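Local coordinates for protein elongation factor G (Thermus thermophilus, PDB 2DY1) that binds GTP with a magnesium ion and probably acts as a GTPase elongation factor in protein synthesis, at residues I9-L14 against A97-L102. Sequence-based numbering, arbitrary orientation.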
loop_
_atom_site.group_PDB
_atom_site.type_symbol
_atom_site.label_atom_id
_atom_site.label_comp_id
_atom_site.label_asym_id
_atom_site.label_seq_id
_atom_site.Cartn_x
_atom_site.Cartn_y
_atom_site.Cartn_z
ATOM N N ILE A 9 -26.850 0.755 -12.454
ATOM C CA ILE A 9 -25.949 1.036 -11.340
ATOM C C ILE A 9 -24.525 0.782 -11.812
ATOM O O ILE A 9 -24.290 -0.118 -12.613
ATOM C CB ILE A 9 -26.242 0.115 -10.133
ATOM C CG1 ILE A 9 -27.671 0.370 -9.640
ATOM C CG2 ILE A 9 -25.235 0.402 -8.986
ATOM C CD1 ILE A 9 -28.085 -0.531 -8.518
ATOM N N ARG A 10 -23.582 1.611 -11.358
ATOM C CA ARG A 10 -22.165 1.440 -11.682
ATOM C C ARG A 10 -21.374 1.646 -10.388
ATOM O O ARG A 10 -21.775 2.437 -9.543
ATOM C CB ARG A 10 -21.661 2.500 -12.667
ATOM C CG ARG A 10 -22.398 2.602 -13.986
ATOM C CD ARG A 10 -22.155 1.393 -14.848
ATOM N NE ARG A 10 -22.830 1.557 -16.132
ATOM C CZ ARG A 10 -24.034 1.075 -16.409
ATOM N NH1 ARG A 10 -24.703 0.403 -15.485
ATOM N NH2 ARG A 10 -24.540 1.225 -17.629
ATOM N N THR A 11 -20.278 0.917 -10.229
ATOM C CA THR A 11 -19.379 1.110 -9.087
ATOM C C THR A 11 -18.053 1.485 -9.758
ATOM O O THR A 11 -17.495 0.704 -10.537
ATOM C CB THR A 11 -19.164 -0.155 -8.254
ATOM O OG1 THR A 11 -20.439 -0.740 -7.943
ATOM C CG2 THR A 11 -18.481 0.216 -6.931
ATOM N N VAL A 12 -17.512 2.639 -9.386
ATOM C CA VAL A 12 -16.318 3.157 -10.054
ATOM C C VAL A 12 -15.312 3.704 -9.058
ATOM O O VAL A 12 -15.706 4.448 -8.157
ATOM C CB VAL A 12 -16.739 4.319 -11.018
ATOM C CG1 VAL A 12 -15.519 4.912 -11.731
ATOM C CG2 VAL A 12 -17.770 3.809 -12.050
ATOM N N ALA A 13 -14.032 3.339 -9.212
ATOM C CA ALA A 13 -12.982 3.885 -8.328
ATOM C C ALA A 13 -12.327 5.031 -9.085
ATOM O O ALA A 13 -11.922 4.849 -10.228
ATOM C CB ALA A 13 -11.935 2.842 -8.021
ATOM N N LEU A 14 -12.219 6.188 -8.436
ATOM C CA LEU A 14 -11.613 7.385 -9.037
ATOM C C LEU A 14 -10.201 7.426 -8.448
ATOM O O LEU A 14 -10.005 7.632 -7.225
ATOM C CB LEU A 14 -12.431 8.613 -8.632
ATOM C CG LEU A 14 -11.855 9.986 -8.966
ATOM C CD1 LEU A 14 -11.563 10.106 -10.462
ATOM C CD2 LEU A 14 -12.884 11.016 -8.551
ATOM N N ALA A 97 -12.901 -2.927 -4.879
ATOM C CA ALA A 97 -14.316 -2.708 -4.683
ATOM C C ALA A 97 -15.108 -2.264 -5.886
ATOM O O ALA A 97 -16.319 -2.331 -5.864
ATOM C CB ALA A 97 -14.514 -1.666 -3.565
ATOM N N ALA A 98 -14.430 -1.803 -6.934
ATOM C CA ALA A 98 -15.135 -1.260 -8.097
ATOM C C ALA A 98 -15.099 -2.177 -9.300
ATOM O O ALA A 98 -14.319 -3.114 -9.322
ATOM C CB ALA A 98 -14.513 0.085 -8.473
ATOM N N ASP A 99 -15.932 -1.864 -10.292
ATOM C CA ASP A 99 -15.967 -2.646 -11.517
ATOM C C ASP A 99 -15.267 -1.914 -12.667
ATOM O O ASP A 99 -15.182 -2.444 -13.787
ATOM C CB ASP A 99 -17.417 -2.973 -11.913
ATOM C CG ASP A 99 -18.139 -3.791 -10.857
ATOM O OD1 ASP A 99 -17.466 -4.522 -10.104
ATOM O OD2 ASP A 99 -19.392 -3.700 -10.792
ATOM N N ALA A 100 -14.761 -0.708 -12.401
ATOM C CA ALA A 100 -14.050 0.077 -13.422
ATOM C C ALA A 100 -13.271 1.164 -12.707
ATOM O O ALA A 100 -13.609 1.530 -11.575
ATOM C CB ALA A 100 -15.029 0.714 -14.399
ATOM N N ALA A 101 -12.232 1.667 -13.373
ATOM C CA ALA A 101 -11.420 2.733 -12.804
ATOM C C ALA A 101 -11.549 3.998 -13.649
ATOM O O ALA A 101 -11.464 3.938 -14.870
ATOM C CB ALA A 101 -9.968 2.306 -12.769
ATOM N N LEU A 102 -11.800 5.128 -12.995
ATOM C CA LEU A 102 -11.853 6.434 -13.660
ATOM C C LEU A 102 -10.527 7.036 -13.220
ATOM O O LEU A 102 -10.312 7.269 -12.030
ATOM C CB LEU A 102 -13.024 7.271 -13.137
ATOM C CG LEU A 102 -13.063 8.741 -13.594
ATOM C CD1 LEU A 102 -13.112 8.826 -15.152
ATOM C CD2 LEU A 102 -14.311 9.438 -13.003
HETATM O O HOH W 1 -20.401 -1.442 -11.946
#
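Ala13 and Leu14 pair in parallel with Ala101 and Leu102 in the central sheet of the P-loop GTPase domain, where strand 9-16, which runs into the GTP-binding loop, lies between strands 74-80 and 100-106. Two nearly straight backbone bonds join them: Ala13 N donates to Ala100 O at 3.0 Å, and Leu102 N to Ala13 O at 2.8 Å. The latter carbonyl also receives the CA-H of Ala101. Toward the start of the pairing the chains diverge, and Asp99 N reaches Thr11 O from above its carbonyl plane, at 3.0 Å and 42° out of it.

In the turn between helix 88-97 and strand 100-106, Ala98 turns its methyl toward strand 9-16 and sets CB 3.8 Å from Ala13 CB. Beside it Thr11 CG2, anti to the backbone N, rests 3.5 Å from Ala97 O, while OG1 on the other branch bonds to Gly345 O. A water accepts from Thr11 N and lies within hydrogen-bonding distance of Asp99 OD2, linking the two segments. The Asp99 carboxylate also forms salt bridges with Arg278 and Arg304, so its buried charge is probably well compensated.

On the sheet face that carries Val12, Leu14 and Leu102, Val12 CG1 approaches Leu102 CB obliquely at 3.7 Å. The two leucines share nearly one conformation, with CG anti to the backbone N (chi1 171° in both), and lie side by side pointing the same way. Leu14 also packs on GTP-binding Lys22 and on Thr26 of helix 22-32, and Leu102 on Met130 and Val132 of the next strand. Between the leucines, Leu14 CD1 lies 3.7 Å from Leu102 CG, with CD2 of Leu102 only slightly farther.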